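Long-range contacts in DNA polymerase (PDB 2PYL), which replicates viral DNA from a protein primer by processive, high-fidelity strand displacement and proofreads it with a 3'-5' exonuclease: residues 246-251 with 460-465; 285-290 with 325-330; 55-60 with 116-121. The protein carries 2 engineered substitutions. All blocks are in the same frame, centred on the assembly; numbering follows the deposited sequence.

Contact 1: residues 246-251 with 460-465; sequences MVFDVN and IHLTGT. With MG (magnesium ion), chain E.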
loop_
_atom_site.group_PDB
_atom_site.type_symbol
_atom_site.label_atom_id
_atom_site.label_comp_id
_atom_site.label_asym_id
_atom_site.label_seq_id
_atom_site.Cartn_x
_atom_site.Cartn_y
_atom_site.Cartn_z
ATOM N N MET C 246 4.862 25.720 -7.031
ATOM C CA MET C 246 4.100 25.362 -5.849
ATOM C C MET C 246 3.339 24.047 -6.051
ATOM O O MET C 246 3.008 23.658 -7.182
ATOM C CB MET C 246 3.129 26.493 -5.480
ATOM C CG MET C 246 2.053 26.829 -6.545
ATOM S SD MET C 246 1.342 28.504 -6.415
ATOM C CE MET C 246 0.955 28.589 -4.669
ATOM N N VAL C 247 3.059 23.388 -4.931
ATOM C CA VAL C 247 2.339 22.124 -4.901
ATOM C C VAL C 247 1.067 22.285 -4.093
ATOM O O VAL C 247 1.082 22.815 -2.975
ATOM C CB VAL C 247 3.191 20.985 -4.286
ATOM C CG1 VAL C 247 2.428 19.640 -4.359
ATOM C CG2 VAL C 247 4.545 20.912 -5.002
ATOM N N PHE C 248 -0.036 21.856 -4.693
ATOM C CA PHE C 248 -1.313 21.782 -4.017
ATOM C C PHE C 248 -1.640 20.320 -3.793
ATOM O O PHE C 248 -1.467 19.497 -4.689
ATOM C CB PHE C 248 -2.417 22.446 -4.831
ATOM C CG PHE C 248 -2.322 23.949 -4.873
ATOM C CD1 PHE C 248 -1.557 24.584 -5.845
ATOM C CD2 PHE C 248 -2.998 24.728 -3.946
ATOM C CE1 PHE C 248 -1.466 25.967 -5.887
ATOM C CE2 PHE C 248 -2.909 26.117 -3.989
ATOM C CZ PHE C 248 -2.138 26.730 -4.963
ATOM N N ASP C 249 -2.124 20.010 -2.600
ATOM C CA ASP C 249 -2.368 18.633 -2.181
ATOM C C ASP C 249 -3.750 18.524 -1.566
ATOM O O ASP C 249 -4.034 19.213 -0.594
ATOM C CB ASP C 249 -1.338 18.235 -1.111
ATOM C CG ASP C 249 -0.809 16.839 -1.300
ATOM O OD1 ASP C 249 -0.228 16.613 -2.374
ATOM O OD2 ASP C 249 -0.930 15.977 -0.397
ATOM N N VAL C 250 -4.595 17.645 -2.102
ATOM C CA VAL C 250 -5.925 17.455 -1.521
ATOM C C VAL C 250 -5.848 16.859 -0.109
ATOM O O VAL C 250 -5.046 15.962 0.161
ATOM C CB VAL C 250 -6.857 16.601 -2.403
ATOM C CG1 VAL C 250 -8.246 16.515 -1.769
ATOM C CG2 VAL C 250 -6.986 17.192 -3.798
ATOM N N ASN C 251 -6.669 17.385 0.796
ATOM C CA ASN C 251 -6.748 16.865 2.156
ATOM C C ASN C 251 -7.556 15.575 2.113
ATOM O O ASN C 251 -8.784 15.608 1.992
ATOM C CB ASN C 251 -7.377 17.895 3.111
ATOM C CG ASN C 251 -6.632 19.236 3.117
ATOM O OD1 ASN C 251 -5.412 19.281 3.238
ATOM N ND2 ASN C 251 -7.372 20.331 2.964
ATOM N N ILE C 460 -1.437 18.815 -7.551
ATOM C CA ILE C 460 -1.062 19.551 -8.756
ATOM C C ILE C 460 0.191 20.392 -8.464
ATOM O O ILE C 460 0.299 21.032 -7.411
ATOM C CB ILE C 460 -2.234 20.403 -9.342
ATOM C CG1 ILE C 460 -2.812 21.355 -8.319
ATOM C CG2 ILE C 460 -3.354 19.505 -9.857
ATOM C CD1 ILE C 460 -3.865 22.304 -8.895
ATOM N N HIS C 461 1.159 20.307 -9.374
ATOM C CA HIS C 461 2.397 21.073 -9.313
ATOM C C HIS C 461 2.340 22.181 -10.359
ATOM O O HIS C 461 2.138 21.915 -11.536
ATOM C CB HIS C 461 3.608 20.173 -9.573
ATOM C CG HIS C 461 3.732 19.025 -8.615
ATOM N ND1 HIS C 461 4.937 18.628 -8.081
ATOM C CD2 HIS C 461 2.798 18.201 -8.082
ATOM C CE1 HIS C 461 4.740 17.607 -7.270
ATOM N NE2 HIS C 461 3.452 17.329 -7.252
ATOM N N LEU C 462 2.506 23.426 -9.912
ATOM C CA LEU C 462 2.363 24.616 -10.769
ATOM C C LEU C 462 3.630 25.465 -10.820
ATOM O O LEU C 462 4.416 25.469 -9.883
ATOM C CB LEU C 462 1.218 25.500 -10.256
ATOM C CG LEU C 462 -0.185 24.920 -10.148
ATOM C CD1 LEU C 462 -1.126 26.022 -9.758
ATOM C CD2 LEU C 462 -0.638 24.252 -11.443
ATOM N N THR C 463 3.816 26.180 -11.926
ATOM C CA THR C 463 4.838 27.217 -12.018
ATOM C C THR C 463 4.360 28.453 -11.256
ATOM O O THR C 463 3.152 28.669 -11.101
ATOM C CB THR C 463 5.137 27.615 -13.481
ATOM O OG1 THR C 463 3.906 27.909 -14.161
ATOM C CG2 THR C 463 5.889 26.508 -14.220
ATOM N N GLY C 464 5.307 29.260 -10.783
ATOM C CA GLY C 464 4.986 30.464 -10.012
ATOM C C GLY C 464 4.561 30.141 -8.589
ATOM O O GLY C 464 4.424 28.984 -8.235
ATOM N N THR C 465 4.327 31.173 -7.786
ATOM C CA THR C 465 4.200 31.037 -6.331
ATOM C C THR C 465 2.934 31.640 -5.723
ATOM O O THR C 465 2.786 31.617 -4.498
ATOM C CB THR C 465 5.416 31.690 -5.602
ATOM O OG1 THR C 465 5.535 33.071 -5.982
ATOM C CG2 THR C 465 6.700 30.962 -5.934
HETATM MG MG MG E . -0.568 13.787 -0.937
HETATM O O HOH W 1 0.329 14.008 1.080
#
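F248 and I460 form a hydrogen-bonded antiparallel pair, F248 N reaching I460 O at 2.9 Å and I460 N returning the bond to F248 O. One pair along, M246 and L462 repeat the exchange, with L462 N to M246 O at 2.8 Å. The two strands are adjacent inner strands of the five-stranded antiparallel sheet of the polymerase palm, the subdomain that carries the catalytic carboxylates in family B enzymes. D249, just past the paired residues, binds a magnesium ion through OD2 at 2.3 Å; D458 and a water also coordinate this ion, and D249 touches the bound thymidine triphosphate. The backbone pairing thus joins the chain leading into D249 to the strand that follows D458.

Between the two hydrogen-bonded pairs, V247 and H461 lie side by side. V247 CG2 sits over one face of the imidazole, 4.0 Å from its centroid, while Y454 and Y500 meet that ring edge-to-face and Y494 OH hydrogen-bonds to ND1, so several neighbours fix the ring's rotation.

On the other face of the sheet F248 CB packs on I460 CG1 at 3.7 Å, and ring atom F248 CE1 meets L462 CD1 obliquely. M246 CG stands between its own backbone N and carbonyl carbon (chi1 62°), and a bend at chi3 carries the methyl toward the chain just after the strand, where CE ends 3.5 Å from T465 O.

Contact 2: residues 285-290 with 325-330; sequences IQHIRC and DLWLSN
The imidazole of H287 lies in an offset stack on the indole of W327, centroid 4.0 Å from that of the five-membered ring and planes 14° apart. H287 CB sits squarely above the indole six-membered ring, so the stem of the histidine as well as its ring covers this face. With CG trans to the backbone N (chi1 -179°), the imidazole extends along the indole and presents NE2 to D325 OD1 at 2.7 Å. That bond runs in the imidazole plane and reaches the anti side of the carboxylate. The other oxygen, OD2, takes both NE of R289, at 2.8 Å, and NH2, a side-on salt bridge with both nitrogens on one atom. D325 therefore ties two residues of the facing strand together, and the negative charge would probably favour a protonated histidine.

This group is the tight part of the antiparallel beta pairing, H287 ND1 coming within 3.3 Å of W327 CZ2, yet it lies toward solvent. The reverse face is mostly apolar, more buried and less closely packed: I288 CG2 meets L326 CB at 3.8 Å and L328 CD1 at 4.0 Å. Two nearly straight bonds, I288 N to L326 O and L326 N to I288 O, join the backbones there.

L326 and L328 rest on helix 330-339, which S329 precedes as its N-cap. Strand 340-356 flanks 285-290 on its other edge, and helix 427-447 closes the H287 face at I285 and S329.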
loop_
_atom_site.group_PDB
_atom_site.type_symbol
_atom_site.label_atom_id
_atom_site.label_comp_id
_atom_site.label_asym_id
_atom_site.label_seq_id
_atom_site.Cartn_x
_atom_site.Cartn_y
_atom_site.Cartn_z
ATOM N N ILE C 285 -22.000 2.314 -15.293
ATOM C CA ILE C 285 -20.788 1.972 -16.014
ATOM C C ILE C 285 -21.207 1.614 -17.438
ATOM O O ILE C 285 -22.173 0.867 -17.647
ATOM C CB ILE C 285 -20.015 0.792 -15.384
ATOM C CG1 ILE C 285 -19.503 1.173 -13.983
ATOM C CG2 ILE C 285 -18.826 0.426 -16.257
ATOM C CD1 ILE C 285 -18.851 0.050 -13.215
ATOM N N GLN C 286 -20.481 2.166 -18.408
ATOM C CA GLN C 286 -20.805 2.034 -19.817
ATOM C C GLN C 286 -19.617 1.418 -20.542
ATOM O O GLN C 286 -18.498 1.906 -20.435
ATOM C CB GLN C 286 -21.131 3.423 -20.407
ATOM C CG GLN C 286 -21.460 3.468 -21.906
ATOM C CD GLN C 286 -22.844 2.935 -22.249
ATOM O OE1 GLN C 286 -23.873 3.543 -21.893
ATOM N NE2 GLN C 286 -22.878 1.816 -22.984
ATOM N N HIS C 287 -19.884 0.335 -21.268
ATOM C CA HIS C 287 -18.953 -0.229 -22.227
ATOM C C HIS C 287 -19.122 0.501 -23.561
ATOM O O HIS C 287 -20.210 0.501 -24.153
ATOM C CB HIS C 287 -19.201 -1.728 -22.397
ATOM C CG HIS C 287 -18.262 -2.392 -23.354
ATOM N ND1 HIS C 287 -18.470 -3.665 -23.836
ATOM C CD2 HIS C 287 -17.110 -1.956 -23.923
ATOM C CE1 HIS C 287 -17.482 -3.987 -24.655
ATOM N NE2 HIS C 287 -16.642 -2.967 -24.723
ATOM N N ILE C 288 -18.040 1.110 -24.029
ATOM C CA ILE C 288 -18.049 1.935 -25.239
ATOM C C ILE C 288 -16.900 1.527 -26.164
ATOM O O ILE C 288 -15.811 1.224 -25.689
ATOM C CB ILE C 288 -17.963 3.466 -24.859
ATOM C CG1 ILE C 288 -18.155 4.370 -26.073
ATOM C CG2 ILE C 288 -16.633 3.809 -24.183
ATOM C CD1 ILE C 288 -18.473 5.819 -25.705
ATOM N N ARG C 289 -17.166 1.471 -27.474
ATOM C CA ARG C 289 -16.098 1.408 -28.484
ATOM C C ARG C 289 -16.012 2.737 -29.233
ATOM O O ARG C 289 -17.030 3.304 -29.621
ATOM C CB ARG C 289 -16.325 0.302 -29.506
ATOM C CG ARG C 289 -16.702 -1.046 -28.944
ATOM C CD ARG C 289 -16.556 -2.103 -30.037
ATOM N NE ARG C 289 -15.158 -2.480 -30.176
ATOM C CZ ARG C 289 -14.541 -2.803 -31.302
ATOM N NH1 ARG C 289 -15.179 -2.798 -32.472
ATOM N NH2 ARG C 289 -13.253 -3.127 -31.257
ATOM N N CYS C 290 -14.800 3.232 -29.447
ATOM C CA CYS C 290 -14.628 4.501 -30.163
ATOM C C CYS C 290 -13.181 4.801 -30.548
ATOM O O CYS C 290 -12.234 4.178 -30.067
ATOM C CB CYS C 290 -15.174 5.675 -29.328
ATOM S SG CYS C 290 -14.124 6.103 -27.923
ATOM N N ASP C 325 -11.691 -0.136 -26.997
ATOM C CA ASP C 325 -12.732 -0.698 -26.137
ATOM C C ASP C 325 -12.518 -0.165 -24.724
ATOM O O ASP C 325 -11.486 -0.423 -24.126
ATOM C CB ASP C 325 -12.611 -2.224 -26.078
ATOM C CG ASP C 325 -13.575 -2.931 -26.989
ATOM O OD1 ASP C 325 -14.644 -3.346 -26.498
ATOM O OD2 ASP C 325 -13.257 -3.087 -28.184
ATOM N N LEU C 326 -13.492 0.555 -24.181
ATOM C CA LEU C 326 -13.345 1.173 -22.865
ATOM C C LEU C 326 -14.556 0.911 -21.979
ATOM O O LEU C 326 -15.698 0.962 -22.428
ATOM C CB LEU C 326 -13.149 2.681 -23.001
ATOM C CG LEU C 326 -12.035 3.172 -23.921
ATOM C CD1 LEU C 326 -12.137 4.681 -24.111
ATOM C CD2 LEU C 326 -10.687 2.786 -23.367
ATOM N N TRP C 327 -14.289 0.619 -20.714
ATOM C CA TRP C 327 -15.334 0.494 -19.710
ATOM C C TRP C 327 -15.213 1.669 -18.761
ATOM O O TRP C 327 -14.182 1.858 -18.170
ATOM C CB TRP C 327 -15.195 -0.826 -18.966
ATOM C CG TRP C 327 -15.490 -2.013 -19.826
ATOM C CD1 TRP C 327 -14.690 -2.540 -20.808
ATOM C CD2 TRP C 327 -16.659 -2.838 -19.771
ATOM N NE1 TRP C 327 -15.302 -3.641 -21.361
ATOM C CE2 TRP C 327 -16.510 -3.842 -20.745
ATOM C CE3 TRP C 327 -17.830 -2.816 -18.996
ATOM C CZ2 TRP C 327 -17.489 -4.831 -20.964
ATOM C CZ3 TRP C 327 -18.809 -3.802 -19.217
ATOM C CH2 TRP C 327 -18.626 -4.796 -20.191
ATOM N N LEU C 328 -16.269 2.457 -18.632
ATOM C CA LEU C 328 -16.169 3.779 -18.025
ATOM C C LEU C 328 -17.346 4.091 -17.128
ATOM O O LEU C 328 -18.489 3.920 -17.532
ATOM C CB LEU C 328 -16.145 4.878 -19.115
ATOM C CG LEU C 328 -14.972 4.943 -20.086
ATOM C CD1 LEU C 328 -15.263 5.996 -21.161
ATOM C CD2 LEU C 328 -13.659 5.219 -19.346
ATOM N N SER C 329 -17.059 4.604 -15.936
ATOM C CA SER C 329 -18.091 5.203 -15.093
ATOM C C SER C 329 -18.630 6.423 -15.799
ATOM O O SER C 329 -17.964 6.967 -16.676
ATOM C CB SER C 329 -17.521 5.625 -13.742
ATOM O OG SER C 329 -16.606 6.695 -13.888
ATOM N N ASN C 330 -19.825 6.854 -15.410
ATOM C CA ASN C 330 -20.417 8.068 -15.958
ATOM C C ASN C 330 -19.570 9.340 -15.692
ATOM O O ASN C 330 -19.593 10.287 -16.489
ATOM C CB ASN C 330 -21.867 8.246 -15.469
ATOM C CG ASN C 330 -22.002 8.244 -13.951
ATOM O OD1 ASN C 330 -21.921 7.207 -13.316
ATOM N ND2 ASN C 330 -22.262 9.407 -13.380
#

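Contact 3: residues 55-60 with 116-121; sequences QADLYF and HTVIYD. With EDO (1,2-ethanediol), chain K.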
loop_
_atom_site.group_PDB
_atom_site.type_symbol
_atom_site.label_atom_id
_atom_site.label_comp_id
_atom_site.label_asym_id
_atom_site.label_seq_id
_atom_site.Cartn_x
_atom_site.Cartn_y
_atom_site.Cartn_z
ATOM N N GLN C 55 1.664 -24.641 20.730
ATOM C CA GLN C 55 0.244 -24.550 20.335
ATOM C C GLN C 55 -0.316 -23.142 20.540
ATOM O O GLN C 55 -1.315 -22.938 21.223
ATOM C CB GLN C 55 -0.601 -25.567 21.098
ATOM C CG GLN C 55 -0.352 -27.005 20.710
ATOM C CD GLN C 55 -1.389 -27.932 21.328
ATOM O OE1 GLN C 55 -2.596 -27.780 21.102
ATOM N NE2 GLN C 55 -0.925 -28.883 22.122
ATOM N N ALA C 56 0.357 -22.173 19.938
ATOM C CA ALA C 56 0.103 -20.775 20.218
ATOM C C ALA C 56 0.097 -19.979 18.930
ATOM O O ALA C 56 0.307 -20.522 17.844
ATOM C CB ALA C 56 1.175 -20.232 21.178
ATOM N N ASP C 57 -0.162 -18.684 19.078
ATOM C CA ASP C 57 -0.058 -17.723 17.981
ATOM C C ASP C 57 1.241 -16.954 18.132
ATOM O O ASP C 57 1.497 -16.356 19.172
ATOM C CB ASP C 57 -1.256 -16.761 17.983
ATOM C CG ASP C 57 -2.581 -17.462 17.650
ATOM O OD1 ASP C 57 -2.553 -18.630 17.210
ATOM O OD2 ASP C 57 -3.653 -16.838 17.838
ATOM N N LEU C 58 2.056 -16.992 17.084
ATOM C CA LEU C 58 3.356 -16.347 17.049
ATOM C C LEU C 58 3.345 -15.158 16.079
ATOM O O LEU C 58 2.667 -15.191 15.041
ATOM C CB LEU C 58 4.401 -17.356 16.586
ATOM C CG LEU C 58 4.996 -18.308 17.628
ATOM C CD1 LEU C 58 3.977 -18.830 18.623
ATOM C CD2 LEU C 58 5.720 -19.436 16.935
ATOM N N TYR C 59 4.119 -14.126 16.419
ATOM C CA TYR C 59 4.295 -12.936 15.577
ATOM C C TYR C 59 5.776 -12.628 15.383
ATOM O O TYR C 59 6.539 -12.541 16.356
ATOM C CB TYR C 59 3.618 -11.710 16.198
ATOM C CG TYR C 59 2.108 -11.798 16.304
ATOM C CD1 TYR C 59 1.505 -12.461 17.367
ATOM C CD2 TYR C 59 1.285 -11.215 15.343
ATOM C CE1 TYR C 59 0.106 -12.555 17.473
ATOM C CE2 TYR C 59 -0.110 -11.285 15.441
ATOM C CZ TYR C 59 -0.688 -11.957 16.505
ATOM O OH TYR C 59 -2.060 -12.041 16.604
ATOM N N PHE C 60 6.177 -12.488 14.124
ATOM C CA PHE C 60 7.481 -11.941 13.766
ATOM C C PHE C 60 7.266 -10.630 13.060
ATOM O O PHE C 60 6.320 -10.482 12.270
ATOM C CB PHE C 60 8.246 -12.863 12.807
ATOM C CG PHE C 60 8.824 -14.091 13.452
ATOM C CD1 PHE C 60 8.017 -15.168 13.773
ATOM C CD2 PHE C 60 10.191 -14.189 13.685
ATOM C CE1 PHE C 60 8.562 -16.322 14.336
ATOM C CE2 PHE C 60 10.735 -15.321 14.257
ATOM C CZ PHE C 60 9.927 -16.386 14.586
ATOM N N HIS C 116 -1.836 -27.377 16.354
ATOM C CA HIS C 116 -1.076 -26.538 15.445
ATOM C C HIS C 116 -0.534 -25.274 16.093
ATOM O O HIS C 116 -1.050 -24.804 17.112
ATOM C CB HIS C 116 -1.943 -26.185 14.231
ATOM C CG HIS C 116 -3.107 -25.295 14.543
ATOM N ND1 HIS C 116 -3.329 -24.110 13.879
ATOM C CD2 HIS C 116 -4.113 -25.417 15.442
ATOM C CE1 HIS C 116 -4.425 -23.543 14.354
ATOM N NE2 HIS C 116 -4.922 -24.320 15.297
ATOM N N THR C 117 0.540 -24.756 15.511
ATOM C CA THR C 117 1.048 -23.444 15.863
ATOM C C THR C 117 0.918 -22.563 14.641
ATOM O O THR C 117 1.239 -22.982 13.531
ATOM C CB THR C 117 2.523 -23.479 16.362
ATOM O OG1 THR C 117 2.590 -24.175 17.614
ATOM C CG2 THR C 117 3.059 -22.070 16.566
ATOM N N VAL C 118 0.420 -21.348 14.848
ATOM C CA VAL C 118 0.210 -20.391 13.759
ATOM C C VAL C 118 1.140 -19.191 13.940
ATOM O O VAL C 118 1.317 -18.684 15.046
ATOM C CB VAL C 118 -1.273 -19.938 13.661
ATOM C CG1 VAL C 118 -1.521 -19.176 12.366
ATOM C CG2 VAL C 118 -2.199 -21.146 13.732
ATOM N N ILE C 119 1.755 -18.770 12.837
ATOM C CA ILE C 119 2.724 -17.682 12.832
ATOM C C ILE C 119 2.225 -16.566 11.914
ATOM O O ILE C 119 1.929 -16.804 10.737
ATOM C CB ILE C 119 4.134 -18.168 12.393
ATOM C CG1 ILE C 119 4.545 -19.409 13.210
ATOM C CG2 ILE C 119 5.156 -17.040 12.556
ATOM C CD1 ILE C 119 5.874 -20.027 12.817
ATOM N N TYR C 120 2.137 -15.354 12.470
ATOM C CA TYR C 120 1.644 -14.160 11.756
ATOM C C TYR C 120 2.712 -13.077 11.608
ATOM O O TYR C 120 3.805 -13.171 12.177
ATOM C CB TYR C 120 0.444 -13.561 12.482
ATOM C CG TYR C 120 -0.743 -14.480 12.626
ATOM C CD1 TYR C 120 -1.065 -15.030 13.854
ATOM C CD2 TYR C 120 -1.551 -14.799 11.526
ATOM C CE1 TYR C 120 -2.155 -15.878 14.005
ATOM C CE2 TYR C 120 -2.659 -15.636 11.661
ATOM C CZ TYR C 120 -2.948 -16.180 12.918
ATOM O OH TYR C 120 -4.038 -17.009 13.099
ATOM N N ASP C 121 2.382 -12.061 10.813
ATOM C CA ASP C 121 3.247 -10.922 10.539
ATOM C C ASP C 121 2.732 -9.710 11.329
ATOM O O ASP C 121 1.602 -9.255 11.125
ATOM C CB ASP C 121 3.250 -10.618 9.041
ATOM C CG ASP C 121 4.367 -9.652 8.619
ATOM O OD1 ASP C 121 5.157 -9.178 9.480
ATOM O OD2 ASP C 121 4.466 -9.371 7.398
HETATM C C1 EDO K . -5.232 -13.228 14.141
HETATM O O1 EDO K . -6.297 -12.635 13.388
HETATM C C2 EDO K . -3.971 -12.392 13.966
HETATM O O2 EDO K . -3.966 -11.255 14.847
HETATM O O HOH W 2 -3.360 -26.279 18.696
HETATM O O HOH W 3 1.731 -26.682 18.382
HETATM O O HOH W 4 -4.482 -18.446 15.347
#
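Y59 and Y120 are neighbours on one face of a parallel beta pair, their rings oblique, with planes at 38° and centroids 5.6 Å apart. Y120 CD1 lies over one face of the Y59 ring, and Y59 CE2 meets Y120 CB at 3.8 Å. A 1,2-ethanediol, probably from the crystallisation liquor, places C2 over the centre of one Y120 face and O2 at the edge of Y59, where it hydrogen-bonds to Y59 OH at 2.7 Å. The D57 carboxylate stands at the edge of Y120, almost perpendicular to it; water 4 bridges D57 OD1 and Y120 OH, and R6 forms a salt bridge to D57. Y59 interacts with the primer terminal protein, and Y120 may help to shape its surroundings.

Four main-chain hydrogen bonds join the strands in the alternating manner of parallel sheet: V118 N to A56 O, L58 N to V118 O, Y120 N to L58 O, and F60 N to Y120 O. On the opposite face L58, F60 and I119 make an apolar cluster, with D121 beyond it salt-bridged to K124. I119 CG2 is trans to its backbone N (chi1 -51° for CG1), which turns it to F60 CD1 at 3.6 Å, while CG1 meets L58 CD2 at 3.9 Å. At the start of the pairing, T117 OG1 takes a weak bond from Q55 N and a stronger one from water 3, and also bonds to V51 O of helix 44-54.

Within the exonuclease sheet, strand 8-15 borders 57-60 and strand 100-109 borders 116-121; helix 63-76 covers F60 and I119.

Contact 3 comes first along the chain, in the N-terminal region responsible for exonuclease and strand displacement activities; contacts 1 and 2 both belong to the C-terminal polymerisation region. There, 246-251 opens contact 1, both strands of contact 2 follow, and 460-465 closes it, so contact 2 forms within the intervening chain. Three different sheets are involved and no two contacts touch. The centres of contacts 1 and 2 are about 31 Å apart, and contact 3 lies about 46 Å from each, across the chain's centre. The distance of contact 3 from the other two reflects the division between proofreading and synthesis, with contact 1 carrying a ligand of the polymerase metal site and contact 2 in a separate sheet of the same region.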